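Local atomic coordinates of amidase, hydantoinase/carbamoylase family (PDB entry 5I4M), a protein that probably hydrolyses N-carbamoyl-L-amino acids, as a zinc-dependent amidase of the peptidase M20 family that binds two zinc ions per subunit. Residues D64-W69 and V85-A90; T78-G83 and G162-V167; E125-L130 and V141-W146. All blocks are in the same frame, centred on the assembly; numbering follows the deposited sequence. Where two conformers were deposited one is given.

Contact 1: D64-W69 and V85-A90; sequences DLIVGW and VFMRRA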
loop_
_atom_site.group_PDB
_atom_site.type_symbol
_atom_site.label_atom_id
_atom_site.label_comp_id
_atom_site.label_asym_id
_atom_site.label_seq_id
_atom_site.Cartn_x
_atom_site.Cartn_y
_atom_site.Cartn_z
ATOM N N ASP A 64 17.474 -0.197 -26.373
ATOM C CA ASP A 64 18.451 0.492 -27.215
ATOM C C ASP A 64 19.733 -0.320 -27.353
ATOM O O ASP A 64 20.307 -0.426 -28.448
ATOM C CB ASP A 64 18.792 1.866 -26.631
ATOM C CG ASP A 64 17.650 2.866 -26.710
ATOM O OD1 ASP A 64 16.620 2.604 -27.371
ATOM O OD2 ASP A 64 17.810 3.955 -26.112
ATOM N N LEU A 65 20.212 -0.875 -26.244
ATOM C CA LEU A 65 21.490 -1.574 -26.249
ATOM C C LEU A 65 21.420 -2.813 -27.124
ATOM O O LEU A 65 22.293 -3.048 -27.972
ATOM C CB LEU A 65 21.878 -1.943 -24.819
ATOM C CG LEU A 65 23.174 -2.745 -24.636
ATOM C CD1 LEU A 65 24.398 -1.948 -25.064
ATOM C CD2 LEU A 65 23.321 -3.187 -23.187
ATOM N N ILE A 66 20.354 -3.592 -26.958
ATOM C CA ILE A 66 20.204 -4.839 -27.697
ATOM C C ILE A 66 19.957 -4.563 -29.175
ATOM O O ILE A 66 20.522 -5.238 -30.044
ATOM C CB ILE A 66 19.085 -5.674 -27.051
ATOM C CG1 ILE A 66 19.498 -6.031 -25.616
ATOM C CG2 ILE A 66 18.795 -6.929 -27.874
ATOM C CD1 ILE A 66 18.364 -6.513 -24.729
ATOM N N VAL A 67 19.128 -3.561 -29.489
ATOM C CA VAL A 67 18.947 -3.159 -30.886
ATOM C C VAL A 67 20.288 -2.815 -31.527
ATOM O O VAL A 67 20.569 -3.213 -32.666
ATOM C CB VAL A 67 17.951 -1.987 -30.982
ATOM C CG1 VAL A 67 18.060 -1.287 -32.328
ATOM C CG2 VAL A 67 16.529 -2.500 -30.749
ATOM N N GLY A 68 21.141 -2.079 -30.810
ATOM C CA GLY A 68 22.462 -1.772 -31.350
ATOM C C GLY A 68 23.288 -3.016 -31.627
ATOM O O GLY A 68 23.947 -3.120 -32.669
ATOM N N TRP A 69 23.267 -3.977 -30.697
ATOM C CA TRP A 69 23.983 -5.230 -30.909
ATOM C C TRP A 69 23.425 -5.986 -32.105
ATOM O O TRP A 69 24.182 -6.550 -32.905
ATOM C CB TRP A 69 23.887 -6.111 -29.663
ATOM C CG TRP A 69 24.670 -5.627 -28.481
ATOM C CD1 TRP A 69 25.679 -4.703 -28.480
ATOM C CD2 TRP A 69 24.484 -6.027 -27.114
ATOM N NE1 TRP A 69 26.145 -4.517 -27.197
ATOM C CE2 TRP A 69 25.431 -5.323 -26.343
ATOM C CE3 TRP A 69 23.623 -6.922 -26.473
ATOM C CZ2 TRP A 69 25.538 -5.488 -24.965
ATOM C CZ3 TRP A 69 23.730 -7.087 -25.108
ATOM C CH2 TRP A 69 24.684 -6.370 -24.367
ATOM N N VAL A 85 9.857 -5.252 -30.690
ATOM C CA VAL A 85 11.056 -4.990 -31.490
ATOM C C VAL A 85 11.410 -6.261 -32.246
ATOM O O VAL A 85 11.632 -7.309 -31.630
ATOM C CB VAL A 85 12.235 -4.548 -30.612
ATOM C CG1 VAL A 85 13.449 -4.235 -31.483
ATOM C CG2 VAL A 85 11.847 -3.374 -29.727
ATOM N N PHE A 86 11.513 -6.161 -33.575
ATOM C CA PHE A 86 11.793 -7.305 -34.437
ATOM C C PHE A 86 13.163 -7.124 -35.076
ATOM O O PHE A 86 13.368 -6.209 -35.879
ATOM C CB PHE A 86 10.696 -7.459 -35.486
ATOM C CG PHE A 86 9.331 -7.648 -34.879
ATOM C CD1 PHE A 86 8.551 -6.553 -34.525
ATOM C CD2 PHE A 86 8.848 -8.921 -34.627
ATOM C CE1 PHE A 86 7.295 -6.733 -33.945
ATOM C CE2 PHE A 86 7.600 -9.108 -34.041
ATOM C CZ PHE A 86 6.825 -8.020 -33.705
ATOM N N MET A 87 14.093 -7.995 -34.710
ATOM C CA MET A 87 15.457 -7.965 -35.217
ATOM C C MET A 87 15.617 -9.147 -36.164
ATOM O O MET A 87 15.598 -10.304 -35.732
ATOM C CB MET A 87 16.449 -8.003 -34.057
ATOM C CG MET A 87 16.371 -6.767 -33.167
ATOM S SD MET A 87 16.973 -6.988 -31.473
ATOM C CE MET A 87 15.527 -7.698 -30.671
ATOM N N ARG A 88 15.762 -8.852 -37.454
ATOM C CA ARG A 88 15.597 -9.837 -38.515
ATOM C C ARG A 88 16.925 -10.141 -39.199
ATOM O O ARG A 88 17.624 -9.226 -39.648
ATOM C CB ARG A 88 14.588 -9.327 -39.545
ATOM C CG ARG A 88 14.369 -10.212 -40.744
ATOM C CD ARG A 88 13.230 -9.628 -41.552
ATOM N NE ARG A 88 13.033 -10.288 -42.837
ATOM C CZ ARG A 88 12.057 -11.153 -43.098
ATOM N NH1 ARG A 88 11.175 -11.495 -42.150
ATOM N NH2 ARG A 88 11.967 -11.679 -44.317
ATOM N N ARG A 89 17.257 -11.428 -39.297
ATOM C CA ARG A 89 18.391 -11.898 -40.089
ATOM C C ARG A 89 17.853 -12.532 -41.366
ATOM O O ARG A 89 17.168 -13.559 -41.310
ATOM C CB ARG A 89 19.239 -12.898 -39.298
ATOM C CG ARG A 89 20.504 -13.384 -40.039
ATOM C CD ARG A 89 21.210 -14.469 -39.237
ATOM N NE ARG A 89 22.544 -14.805 -39.734
ATOM C CZ ARG A 89 22.809 -15.779 -40.599
ATOM N NH1 ARG A 89 21.824 -16.524 -41.101
ATOM N NH2 ARG A 89 24.064 -16.005 -40.963
ATOM N N ALA A 90 18.173 -11.929 -42.509
ATOM C CA ALA A 90 17.630 -12.378 -43.786
ATOM C C ALA A 90 17.901 -13.861 -44.024
ATOM O O ALA A 90 18.930 -14.404 -43.621
ATOM C CB ALA A 90 18.231 -11.560 -44.931
#
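Helix 64-69, carrying Ile-66 and Val-67, runs nearly parallel to strand 85-89, which carries Val-85 and Met-87; the axes make an angle of 13° and approach to 9.8 Å. This is helix-on-sheet packing in the alpha/beta domain of the M20 family that holds the zinc site. Helix 57-72 lies along one face of the edge hairpin formed by strands 76-79 and 85-89. The backbones come nearest at Val-67 and Met-87, whose CA atoms are 7.4 Å apart. No hydrogen bond crosses the interface, so shape and apolar contact carry it.

Met-87 points from the strand toward the helix. Its CG lies anti to the carbonyl carbon (chi1 -65°) and the chain runs on extended (chi2 156°), which carries SD to the helix. The bend at chi3 then turns CE aside. SD lies 4.0 Å from Ile-66 CG2, with the two side chains crossing at about a right angle. SD also sits 4.3 Å from Val-67 CA, against the helix backbone itself. Ile-66 uses only its CG2 branch here. Ile-66 also touches Ile-117 of helix 117-132.

The other bearing point is made by two valines. Val-85 also points toward the helix. Its CG1 branch, anti to the backbone N, meets the CG2 branch of Val-67, and the two side chains are set at a slant to each other. Val-85 and Met-87 therefore leave the strand on the same face, while Phe-86 between them turns to the other face and packs on Val-144. The tightest apolar touch of the interface is between Val-67 CG2 and Val-85 CG1, at 3.6 Å.

Contact 2: T78-G83 and G162-V167; sequences TVDTMG and GVFAGV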
loop_
_atom_site.group_PDB
_atom_site.type_symbol
_atom_site.label_atom_id
_atom_site.label_comp_id
_atom_site.label_asym_id
_atom_site.label_seq_id
_atom_site.Cartn_x
_atom_site.Cartn_y
_atom_site.Cartn_z
ATOM N N THR A 78 12.670 -3.449 -36.956
ATOM C CA THR A 78 11.394 -2.759 -37.040
ATOM C C THR A 78 10.766 -2.775 -35.651
ATOM O O THR A 78 11.103 -3.607 -34.808
ATOM C CB THR A 78 10.450 -3.412 -38.074
ATOM O OG1 THR A 78 10.353 -4.820 -37.818
ATOM C CG2 THR A 78 10.962 -3.197 -39.508
ATOM N N VAL A 79 9.870 -1.824 -35.411
ATOM C CA VAL A 79 9.186 -1.678 -34.134
ATOM C C VAL A 79 7.710 -1.501 -34.445
ATOM O O VAL A 79 7.358 -0.663 -35.279
ATOM C CB VAL A 79 9.715 -0.474 -33.328
ATOM C CG1 VAL A 79 8.996 -0.384 -31.987
ATOM C CG2 VAL A 79 11.248 -0.564 -33.133
ATOM N N ASP A 80 6.849 -2.296 -33.806
ATOM C CA ASP A 80 5.436 -2.196 -34.145
ATOM C C ASP A 80 4.722 -1.224 -33.196
ATOM O O ASP A 80 5.337 -0.573 -32.346
ATOM C CB ASP A 80 4.783 -3.591 -34.209
ATOM C CG ASP A 80 4.556 -4.255 -32.840
ATOM O OD1 ASP A 80 4.625 -3.606 -31.778
ATOM O OD2 ASP A 80 4.272 -5.477 -32.832
ATOM N N THR A 81 3.403 -1.098 -33.372
ATOM C CA THR A 81 2.600 -0.131 -32.629
ATOM C C THR A 81 2.472 -0.452 -31.144
ATOM O O THR A 81 2.040 0.417 -30.379
ATOM C CB THR A 81 1.208 -0.034 -33.257
ATOM O OG1 THR A 81 0.691 -1.351 -33.460
ATOM C CG2 THR A 81 1.282 0.676 -34.613
ATOM N N MET A 82 2.799 -1.666 -30.715
ATOM C CA MET A 82 2.869 -1.986 -29.295
ATOM C C MET A 82 4.295 -1.937 -28.770
ATOM O O MET A 82 4.540 -2.366 -27.641
ATOM C CB MET A 82 2.270 -3.366 -29.015
ATOM C CG MET A 82 0.730 -3.382 -29.007
ATOM S SD MET A 82 0.011 -2.379 -27.679
ATOM C CE MET A 82 0.629 -3.227 -26.231
ATOM N N GLY A 83 5.238 -1.444 -29.566
ATOM C CA GLY A 83 6.615 -1.368 -29.115
ATOM C C GLY A 83 7.395 -2.661 -29.190
ATOM O O GLY A 83 8.544 -2.698 -28.730
ATOM N N GLY A 162 -0.276 -10.623 -27.049
ATOM C CA GLY A 162 -1.705 -10.841 -27.243
ATOM C C GLY A 162 -2.278 -10.005 -28.376
ATOM O O GLY A 162 -3.117 -10.476 -29.143
ATOM N N VAL A 163 -1.853 -8.748 -28.488
ATOM C CA VAL A 163 -2.278 -7.937 -29.627
ATOM C C VAL A 163 -1.758 -8.549 -30.921
ATOM O O VAL A 163 -2.490 -8.685 -31.914
ATOM C CB VAL A 163 -1.795 -6.484 -29.481
ATOM C CG1 VAL A 163 -2.178 -5.706 -30.733
ATOM C CG2 VAL A 163 -2.374 -5.830 -28.235
ATOM N N PHE A 164 -0.474 -8.919 -30.925
ATOM C CA PHE A 164 0.141 -9.522 -32.107
ATOM C C PHE A 164 -0.645 -10.737 -32.570
ATOM O O PHE A 164 -0.942 -10.882 -33.766
ATOM C CB PHE A 164 1.595 -9.909 -31.795
ATOM C CG PHE A 164 2.362 -10.400 -33.002
ATOM C CD1 PHE A 164 2.237 -11.716 -33.435
ATOM C CD2 PHE A 164 3.194 -9.543 -33.702
ATOM C CE1 PHE A 164 2.926 -12.171 -34.556
ATOM C CE2 PHE A 164 3.885 -9.987 -34.824
ATOM C CZ PHE A 164 3.751 -11.308 -35.248
ATOM N N ALA A 165 -1.033 -11.596 -31.631
ATOM C CA ALA A 165 -1.730 -12.830 -31.946
ATOM C C ALA A 165 -3.212 -12.636 -32.243
ATOM O O ALA A 165 -3.888 -13.621 -32.550
ATOM C CB ALA A 165 -1.564 -13.832 -30.792
ATOM N N GLY A 166 -3.742 -11.417 -32.167
ATOM C CA GLY A 166 -5.143 -11.215 -32.488
ATOM C C GLY A 166 -6.085 -11.466 -31.334
ATOM O O GLY A 166 -7.305 -11.518 -31.541
ATOM N N VAL A 167 -5.552 -11.628 -30.126
ATOM C CA VAL A 167 -6.385 -11.878 -28.954
ATOM C C VAL A 167 -7.009 -10.586 -28.443
ATOM O O VAL A 167 -8.173 -10.569 -28.033
ATOM C CB VAL A 167 -5.546 -12.573 -27.867
ATOM C CG1 VAL A 167 -6.327 -12.674 -26.563
ATOM C CG2 VAL A 167 -5.128 -13.957 -28.358
#
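Asp-80 OD1 accepts a hydrogen bond from the backbone N of Met-82 at 2.9 Å, forming an Asx turn. The N-H meets the oxygen from above the carboxylate plane, 48° out of it, and the bond is bent. The same residues form a type I beta turn from Asp-80 to Gly-83, closed by Gly-83 N to Asp-80 O at 2.9 Å. This turn links strands 76-79 and 85-89 and rests on the end of helix 159-164. The second carboxylate oxygen, OD2, is bound by Asn-84 ND2, so both oxygens are engaged and the group is held in place.

Across the contact, OD2 approaches the edge of the Phe-164 ring, near its plane, at 4.3 Å from CD2. That is a long approach, on the side where ring hydrogens would favour a negative charge.

Beyond Val-163 and Phe-164 the helix ends in a Schellman motif. Gly-166 has positive phi, Val-167 N bonds to Gly-162 O at 2.9 Å, and Gly-166 N bonds to Val-163 O at 3.0 Å.

The apolar part joins Met-82 to Val-163, both pointing across the interface and crossing at about a right angle. The Met-82 side chain lies about 10 Å from that of Glu-149, a ligand of zinc and 3-phosphoglycerate. It also packs on Leu-170 and Leu-174. CG lies anti to the carbonyl carbon (chi1 -78°), which sets it against Val-163; the bends at chi2 and chi3 curl the rest of the chain. Met-82 CG sits against the fork of the valine, 4.0 Å from both CB and CG2 of Val-163 and 4.1 Å from CG1.

Contact 3: E125-L130 and V141-W146; sequences EVIRSL and VEVVIW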
loop_
_atom_site.group_PDB
_atom_site.type_symbol
_atom_site.label_atom_id
_atom_site.label_comp_id
_atom_site.label_asym_id
_atom_site.label_seq_id
_atom_site.Cartn_x
_atom_site.Cartn_y
_atom_site.Cartn_z
ATOM N N GLU A 125 22.323 -14.496 -29.469
ATOM C CA GLU A 125 23.451 -15.418 -29.595
ATOM C C GLU A 125 23.244 -16.404 -30.738
ATOM O O GLU A 125 24.215 -16.792 -31.396
ATOM C CB GLU A 125 23.673 -16.152 -28.266
ATOM C CG GLU A 125 24.735 -17.270 -28.301
ATOM C CD GLU A 125 26.122 -16.793 -28.743
ATOM O OE1 GLU A 125 26.833 -17.579 -29.411
ATOM O OE2 GLU A 125 26.507 -15.642 -28.427
ATOM N N VAL A 126 21.995 -16.806 -31.006
ATOM C CA VAL A 126 21.726 -17.636 -32.182
ATOM C C VAL A 126 22.105 -16.886 -33.452
ATOM O O VAL A 126 22.763 -17.427 -34.347
ATOM C CB VAL A 126 20.251 -18.078 -32.207
ATOM C CG1 VAL A 126 19.902 -18.685 -33.556
ATOM C CG2 VAL A 126 19.993 -19.085 -31.116
ATOM N N ILE A 127 21.713 -15.618 -33.545
ATOM C CA ILE A 127 22.066 -14.803 -34.708
ATOM C C ILE A 127 23.577 -14.742 -34.877
ATOM O O ILE A 127 24.122 -14.964 -35.968
ATOM C CB ILE A 127 21.470 -13.392 -34.567
ATOM C CG1 ILE A 127 19.941 -13.457 -34.539
ATOM C CG2 ILE A 127 21.986 -12.487 -35.679
ATOM C CD1 ILE A 127 19.340 -14.003 -35.792
ATOM N N ARG A 128 24.285 -14.434 -33.786
ATOM C CA ARG A 128 25.737 -14.314 -33.870
ATOM C C ARG A 128 26.378 -15.646 -34.234
ATOM O O ARG A 128 27.379 -15.688 -34.960
ATOM C CB ARG A 128 26.297 -13.794 -32.546
ATOM C CG ARG A 128 25.899 -12.365 -32.225
ATOM C CD ARG A 128 26.371 -11.980 -30.836
ATOM N NE ARG A 128 26.417 -10.529 -30.635
ATOM C CZ ARG A 128 26.523 -9.939 -29.445
ATOM N NH1 ARG A 128 26.576 -10.668 -28.337
ATOM N NH2 ARG A 128 26.575 -8.612 -29.365
ATOM N N SER A 129 25.815 -16.746 -33.735
ATOM C CA SER A 129 26.384 -18.056 -34.019
ATOM C C SER A 129 26.138 -18.461 -35.464
ATOM O O SER A 129 26.997 -19.098 -36.085
ATOM C CB SER A 129 25.813 -19.092 -33.057
ATOM O OG SER A 129 26.370 -18.929 -31.768
ATOM N N LEU A 130 24.979 -18.101 -36.020
ATOM C CA LEU A 130 24.768 -18.324 -37.446
ATOM C C LEU A 130 25.766 -17.524 -38.268
ATOM O O LEU A 130 26.249 -17.996 -39.299
ATOM C CB LEU A 130 23.342 -17.950 -37.843
ATOM C CG LEU A 130 22.195 -18.724 -37.198
ATOM C CD1 LEU A 130 20.871 -18.058 -37.545
ATOM C CD2 LEU A 130 22.211 -20.166 -37.649
ATOM N N VAL A 141 15.268 -15.421 -39.985
ATOM C CA VAL A 141 15.232 -15.666 -38.551
ATOM C C VAL A 141 15.080 -14.323 -37.855
ATOM O O VAL A 141 15.695 -13.335 -38.265
ATOM C CB VAL A 141 16.508 -16.403 -38.089
ATOM C CG1 VAL A 141 16.655 -16.344 -36.581
ATOM C CG2 VAL A 141 16.498 -17.862 -38.588
ATOM N N GLU A 142 14.231 -14.268 -36.829
ATOM C CA GLU A 142 14.029 -13.023 -36.101
ATOM C C GLU A 142 14.154 -13.247 -34.603
ATOM O O GLU A 142 13.776 -14.300 -34.089
ATOM C CB GLU A 142 12.640 -12.417 -36.394
ATOM C CG GLU A 142 12.444 -11.962 -37.833
ATOM C CD GLU A 142 11.115 -11.250 -38.043
ATOM O OE1 GLU A 142 10.779 -10.937 -39.200
ATOM O OE2 GLU A 142 10.400 -11.011 -37.051
ATOM N N VAL A 143 14.692 -12.246 -33.902
ATOM C CA VAL A 143 14.649 -12.166 -32.443
ATOM C C VAL A 143 13.726 -11.016 -32.072
ATOM O O VAL A 143 13.840 -9.926 -32.642
ATOM C CB VAL A 143 16.048 -11.948 -31.840
ATOM C CG1 VAL A 143 15.994 -12.039 -30.314
ATOM C CG2 VAL A 143 17.025 -12.944 -32.417
ATOM N N VAL A 144 12.820 -11.250 -31.121
ATOM C CA VAL A 144 11.798 -10.275 -30.766
ATOM C C VAL A 144 11.951 -9.896 -29.300
ATOM O O VAL A 144 12.227 -10.755 -28.452
ATOM C CB VAL A 144 10.377 -10.818 -31.047
ATOM C CG1 VAL A 144 9.330 -9.742 -30.789
ATOM C CG2 VAL A 144 10.263 -11.302 -32.504
ATOM N N ILE A 145 11.790 -8.601 -29.008
ATOM C CA ILE A 145 11.488 -8.133 -27.659
ATOM C C ILE A 145 10.001 -7.809 -27.607
ATOM O O ILE A 145 9.531 -6.921 -28.329
ATOM C CB ILE A 145 12.317 -6.898 -27.271
ATOM C CG1 ILE A 145 13.811 -7.222 -27.294
ATOM C CG2 ILE A 145 11.884 -6.414 -25.875
ATOM C CD1 ILE A 145 14.706 -6.007 -27.280
ATOM N N TRP A 146 9.264 -8.503 -26.743
ATOM C CA TRP A 146 7.841 -8.228 -26.569
ATOM C C TRP A 146 7.629 -7.250 -25.423
ATOM O O TRP A 146 8.229 -7.388 -24.358
ATOM C CB TRP A 146 7.055 -9.511 -26.291
ATOM C CG TRP A 146 7.174 -10.546 -27.374
ATOM C CD1 TRP A 146 7.946 -11.675 -27.344
ATOM C CD2 TRP A 146 6.494 -10.557 -28.639
ATOM N NE1 TRP A 146 7.795 -12.386 -28.517
ATOM C CE2 TRP A 146 6.906 -11.725 -29.325
ATOM C CE3 TRP A 146 5.580 -9.697 -29.262
ATOM C CZ2 TRP A 146 6.442 -12.047 -30.602
ATOM C CZ3 TRP A 146 5.107 -10.026 -30.528
ATOM C CH2 TRP A 146 5.543 -11.189 -31.186
#
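Ile-127 of helix 125-130 meets Val-141 and Val-143 of strand 141-145, and the contact across the two segments is wholly apolar. The helix runs roughly antiparallel to the strand, at 154°, with axes 9.3 Å apart at closest. Ile-127 CD1 lies 3.6 Å from Val-141 CG1. One carbon back, Ile-127 CG1 lies 3.6 Å from Val-143 CG2. The isoleucine and each valine lie alongside, pointing opposite ways, and a bend at chi2 (-62°) places CD1 on the Val-141 side. Ile-127 and Val-143 are modelled in two conformers, so these distances hold for one of them. A turn later, Leu-130 CD1 makes a looser touch with Val-141 CG2, at 4.5 Å. Met-425 packs on Val-141 and Leu-426 on Leu-130, both from helix 411-429.

Polar groups face away from this apolar layer. Glu-125, on the far side of the helix, bridges to Arg-31 and accepts from the backbone N of Asp-28. Glu-142 points away from the helix and forms salt bridges with Arg-88 and Arg-202, its OE1 serving both.

At the end of the strand segment, Val-144 CG1 sits 3.4 Å above the plane of the Trp-146 ring, over its centre.

Helix 117-132 connects the parallel neighbours 99-103 and 141-145. Zinc ligands His-104, Glu-149 and Glu-150 follow soon after these strands. This is a beta-alpha-beta crossover, as in the zinc exopeptidase fold to which the M20 family belongs.

In the fold
From the N terminus, helix 57-72 comes first, then the hairpin of strands 76-79 and 85-89. Contact 1 closes this short loop by laying the helix on the second strand. Contact 2 opens inside that loop, at the hairpin turn, and closes only at helix 159-164, so the two cross. Contact 3 comes after contact 1 in series, and its whole span falls between the two segments of contact 2. Contacts 1 and 3 share the sheet: Arg-89 N reaches Val-141 O at 2.7 Å. Phe-164 links contact 2 to both others, touching Phe-86 and Trp-146. Together they tie three helices to the hairpin and its neighbour strand 141-145 in the zinc-site domain.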